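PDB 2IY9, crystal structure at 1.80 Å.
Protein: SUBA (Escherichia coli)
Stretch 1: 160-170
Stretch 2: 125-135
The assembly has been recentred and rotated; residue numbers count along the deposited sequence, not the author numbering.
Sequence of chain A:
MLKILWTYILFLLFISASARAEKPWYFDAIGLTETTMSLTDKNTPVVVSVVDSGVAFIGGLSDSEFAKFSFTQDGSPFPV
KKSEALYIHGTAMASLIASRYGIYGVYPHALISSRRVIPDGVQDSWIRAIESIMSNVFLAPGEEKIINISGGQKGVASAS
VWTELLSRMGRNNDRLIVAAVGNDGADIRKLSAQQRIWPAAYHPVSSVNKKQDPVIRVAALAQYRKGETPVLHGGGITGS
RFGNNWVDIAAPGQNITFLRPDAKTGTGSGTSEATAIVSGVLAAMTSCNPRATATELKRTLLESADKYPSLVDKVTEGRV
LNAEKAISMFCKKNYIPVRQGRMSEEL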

# COMPACT_ATOMS: atom_id res chain seq x y z
N SER A 160 -13.29 17.46 3.26
CA SER A 160 -13.03 18.06 4.55
C SER A 160 -12.72 17.04 5.63
O SER A 160 -11.84 17.28 6.44
CB SER A 160 -14.24 18.90 4.97
OG SER A 160 -13.80 20.14 5.50
N VAL A 161 -13.44 15.92 5.64
CA VAL A 161 -13.21 14.87 6.65
C VAL A 161 -11.86 14.18 6.40
O VAL A 161 -11.10 13.96 7.34
CB VAL A 161 -14.37 13.83 6.73
CG1 VAL A 161 -14.10 12.78 7.82
CG2 VAL A 161 -15.70 14.52 7.02
N TRP A 162 -11.57 13.86 5.14
CA TRP A 162 -10.28 13.29 4.75
C TRP A 162 -9.11 14.23 5.06
O TRP A 162 -8.10 13.83 5.63
CB TRP A 162 -10.25 12.95 3.26
CG TRP A 162 -10.70 11.56 2.87
CD1 TRP A 162 -11.72 11.24 2.02
CD2 TRP A 162 -10.11 10.32 3.27
NE1 TRP A 162 -11.81 9.88 1.88
CE2 TRP A 162 -10.84 9.28 2.63
CE3 TRP A 162 -9.04 9.97 4.11
CZ2 TRP A 162 -10.53 7.93 2.82
CZ3 TRP A 162 -8.75 8.62 4.29
CH2 TRP A 162 -9.49 7.62 3.65
N THR A 163 -9.25 15.49 4.67
CA THR A 163 -8.17 16.46 4.82
C THR A 163 -7.85 16.75 6.29
O THR A 163 -6.69 16.87 6.68
CB THR A 163 -8.48 17.74 4.00
OG1 THR A 163 -8.36 17.44 2.61
CG2 THR A 163 -7.54 18.86 4.35
N GLU A 164 -8.89 16.84 7.12
CA GLU A 164 -8.68 17.00 8.56
C GLU A 164 -7.90 15.80 9.14
O GLU A 164 -6.91 15.98 9.86
CB GLU A 164 -10.02 17.18 9.29
CG GLU A 164 -9.90 17.68 10.74
CD GLU A 164 -9.48 16.60 11.73
OE1 GLU A 164 -9.91 15.43 11.57
OE2 GLU A 164 -8.71 16.91 12.67
N LEU A 165 -8.34 14.60 8.79
CA LEU A 165 -7.74 13.36 9.32
C LEU A 165 -6.29 13.21 8.89
O LEU A 165 -5.42 12.87 9.71
CB LEU A 165 -8.55 12.13 8.90
CG LEU A 165 -8.02 10.81 9.48
CD1 LEU A 165 -9.12 9.87 9.87
CD2 LEU A 165 -7.04 10.15 8.50
N LEU A 166 -6.02 13.44 7.62
CA LEU A 166 -4.67 13.23 7.09
C LEU A 166 -3.68 14.27 7.60
O LEU A 166 -2.53 13.93 7.91
CB LEU A 166 -4.69 13.16 5.56
CG LEU A 166 -5.53 11.98 5.01
CD1 LEU A 166 -5.79 12.16 3.53
CD2 LEU A 166 -4.86 10.63 5.26
N SER A 167 -4.10 15.53 7.68
CA SER A 167 -3.20 16.56 8.21
C SER A 167 -2.90 16.31 9.69
O SER A 167 -1.77 16.51 10.13
CB SER A 167 -3.73 17.98 7.98
OG SER A 167 -4.97 18.16 8.64
N ARG A 168 -3.90 15.84 10.43
CA ARG A 168 -3.71 15.42 11.84
C ARG A 168 -2.75 14.23 11.96
O ARG A 168 -1.82 14.26 12.77
CB ARG A 168 -5.06 15.09 12.50
CG ARG A 168 -5.00 14.82 14.01
CD ARG A 168 -6.37 15.02 14.67
NE ARG A 168 -7.29 13.87 14.54
CZ ARG A 168 -8.06 13.65 13.49
NH1 ARG A 168 -8.01 14.45 12.44
NH2 ARG A 168 -8.88 12.61 13.46
N MET A 169 -2.96 13.18 11.16
CA MET A 169 -2.03 12.04 11.16
C MET A 169 -0.63 12.52 10.82
O MET A 169 0.35 12.05 11.39
CB MET A 169 -2.48 10.94 10.20
CG MET A 169 -1.46 9.79 10.03
SD MET A 169 -1.94 8.49 8.86
CE MET A 169 -3.31 9.33 8.08
N GLY A 170 -0.53 13.48 9.90
CA GLY A 170 0.75 14.07 9.52
C GLY A 170 1.45 14.71 10.70
O GLY A 170 2.63 14.45 10.97
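Stretch 2, residues 125-135: SWIRAIESIMS

Stretch 2 lies alongside stretch 1 as a second helix running in nearly the same direction. Residues 160-170 are helical throughout, in a helix that continues beyond Gly 170, and residues 125-134 form the partner. The two N-to-C directions differ by 21°, and the axes approach to 10.8 Å, a spacing that leaves room for branched and aromatic side chains between the backbones. Because the crossing is shallow, the register holds along the whole contact: Trp 162 CA lies 7.1 Å from Ile 127 CA, Leu 165 CA 7.9 Å from Glu 131 CA, and Met 169 CA 7.8 Å from Met 134 CA. Each helix spends its backbone groups on its own i to i+4 hydrogen bonds. No direct hydrogen bond links the two; the 518 Å² buried between them comes mostly from apolar side chains.

Ser 160 stays out of reach of the partner. Val 161 opens the contact: it points toward stretch 2 and, in its t rotamer, brings Val 161 CG1 to 3.6 Å from Ile 127 CD1. A compact branched residue suits this exposed border, offering a methyl without a long chain.

Trp 162 starts out sideways, but its indole reaches across. Ile 127 CG1 lies over one face of the six-membered ring of Trp 162, 3.6 Å from the centroid and only 8° off the normal, a clear CH-pi contact. Ile 130 CD1 meets the ring edge, 3.5 Å from Trp 162 CZ3. Trp 126 CB lies 3.6 Å from Trp 162 CZ2. A broad, flat side chain can thus meet three residues of stretch 2 at once.

Thr 163 is out of reach, and Glu 164 makes no direct contact. Leu 165 follows as the knob of the interface, pointing into a hole formed by Ile 127, Ile 130, Glu 131 and Met 134. Leu 165 CD1 lies 3.8 Å from Ile 127 CG2 and 3.7 Å from Glu 131 CG, Leu 165 CD2 is 3.6 Å from Ile 130 CG2, and Leu 165 CG is 3.9 Å from Met 134 SD. The forked end of leucine lets one residue touch several walls, and even glutamate contributes an apolar methylene here.

Leu 166 and Ser 167 make no contact with stretch 2. Arg 168 points toward the partner at the more exposed border, where a long chain can combine apolar and polar contacts: Met 134 CE lies over one face of its guanidinium, 4.4 Å from Arg 168 NE. A water also bridges the helices, its oxygen accepting from Arg 168 NH2 at 3.1 Å and donating to Glu 131 OE2 at 2.6 Å. That same carboxylate oxygen, Glu 131 OE2, forms a salt bridge with Arg 128 NH1 at 3.0 Å within stretch 2.

Met 169 closes the contact, with Met 169 CB 3.7 Å from Met 134 CE. The flexible, unbranched chain of Met 134 can therefore serve Leu 165, Arg 168 and Met 169 together. Gly 170, without a side chain, takes no part.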

# COMPACT_ATOMS: atom_id res chain seq x y z
N SER A 125 -16.51 4.64 5.64
CA SER A 125 -15.97 3.45 6.29
C SER A 125 -14.44 3.47 6.28
O SER A 125 -13.81 3.13 7.29
CB SER A 125 -16.51 2.18 5.63
OG SER A 125 -16.24 2.19 4.24
N TRP A 126 -13.88 3.88 5.14
CA TRP A 126 -12.44 4.13 4.98
C TRP A 126 -11.91 5.00 6.12
O TRP A 126 -10.88 4.68 6.73
CB TRP A 126 -12.15 4.81 3.64
CG TRP A 126 -12.64 4.07 2.44
CD1 TRP A 126 -13.84 4.23 1.81
CD2 TRP A 126 -11.95 3.04 1.73
NE1 TRP A 126 -13.94 3.37 0.74
CE2 TRP A 126 -12.79 2.63 0.67
CE3 TRP A 126 -10.69 2.43 1.87
CZ2 TRP A 126 -12.43 1.62 -0.23
CZ3 TRP A 126 -10.33 1.43 0.97
CH2 TRP A 126 -11.20 1.03 -0.07
N ILE A 127 -12.61 6.10 6.39
CA ILE A 127 -12.22 7.03 7.46
C ILE A 127 -12.41 6.43 8.86
O ILE A 127 -11.52 6.57 9.71
CB ILE A 127 -12.91 8.41 7.30
CG1 ILE A 127 -12.40 9.07 6.01
CG2 ILE A 127 -12.66 9.30 8.53
CD1 ILE A 127 -13.28 10.17 5.45
N ARG A 128 -13.54 5.77 9.09
CA ARG A 128 -13.77 5.10 10.38
C ARG A 128 -12.69 4.07 10.69
O ARG A 128 -12.24 3.95 11.84
CB ARG A 128 -15.15 4.44 10.43
CG ARG A 128 -16.33 5.39 10.21
CD ARG A 128 -16.36 6.56 11.20
NE ARG A 128 -17.24 7.60 10.67
CZ ARG A 128 -16.84 8.76 10.15
NH1 ARG A 128 -15.55 9.09 10.11
NH2 ARG A 128 -17.74 9.61 9.68
N ALA A 129 -12.27 3.34 9.66
CA ALA A 129 -11.20 2.34 9.79
C ALA A 129 -9.92 2.97 10.30
O ALA A 129 -9.29 2.43 11.21
CB ALA A 129 -10.95 1.65 8.45
N ILE A 130 -9.57 4.13 9.73
CA ILE A 130 -8.34 4.83 10.08
C ILE A 130 -8.45 5.49 11.46
O ILE A 130 -7.53 5.38 12.27
CB ILE A 130 -7.93 5.87 9.00
CG1 ILE A 130 -7.55 5.17 7.69
CG2 ILE A 130 -6.73 6.69 9.48
CD1 ILE A 130 -7.51 6.13 6.48
N GLU A 131 -9.57 6.15 11.73
CA GLU A 131 -9.83 6.72 13.06
C GLU A 131 -9.68 5.67 14.16
O GLU A 131 -9.23 5.98 15.27
CB GLU A 131 -11.24 7.31 13.16
CG GLU A 131 -11.48 8.59 12.38
CD GLU A 131 -12.96 8.97 12.31
OE1 GLU A 131 -13.82 8.16 12.71
OE2 GLU A 131 -13.27 10.09 11.86
N SER A 132 -10.07 4.44 13.86
CA SER A 132 -9.98 3.33 14.81
C SER A 132 -8.53 3.00 15.16
O SER A 132 -8.18 2.78 16.33
CB SER A 132 -10.74 2.10 14.29
OG SER A 132 -10.51 0.98 15.12
N ILE A 133 -7.66 2.99 14.15
CA ILE A 133 -6.22 2.86 14.39
C ILE A 133 -5.71 4.02 15.25
O ILE A 133 -5.00 3.82 16.25
CB ILE A 133 -5.40 2.83 13.09
CG1 ILE A 133 -5.85 1.68 12.19
CG2 ILE A 133 -3.89 2.71 13.41
CD1 ILE A 133 -5.32 1.74 10.75
N MET A 134 -6.06 5.23 14.83
CA MET A 134 -5.50 6.44 15.41
C MET A 134 -5.79 6.62 16.89
O MET A 134 -4.96 7.16 17.62
CB MET A 134 -5.93 7.67 14.62
CG MET A 134 -5.34 7.71 13.21
SD MET A 134 -5.93 9.11 12.26
CE MET A 134 -4.95 10.45 12.94
N SER A 135 -6.96 6.15 17.33
CA SER A 135 -7.38 6.29 18.73
C SER A 135 -6.99 5.10 19.63
O SER A 135 -7.29 5.10 20.83
CB SER A 135 -8.88 6.53 18.81
OG SER A 135 -9.59 5.36 18.45
O HOH W 1 -11.47 11.99 11.89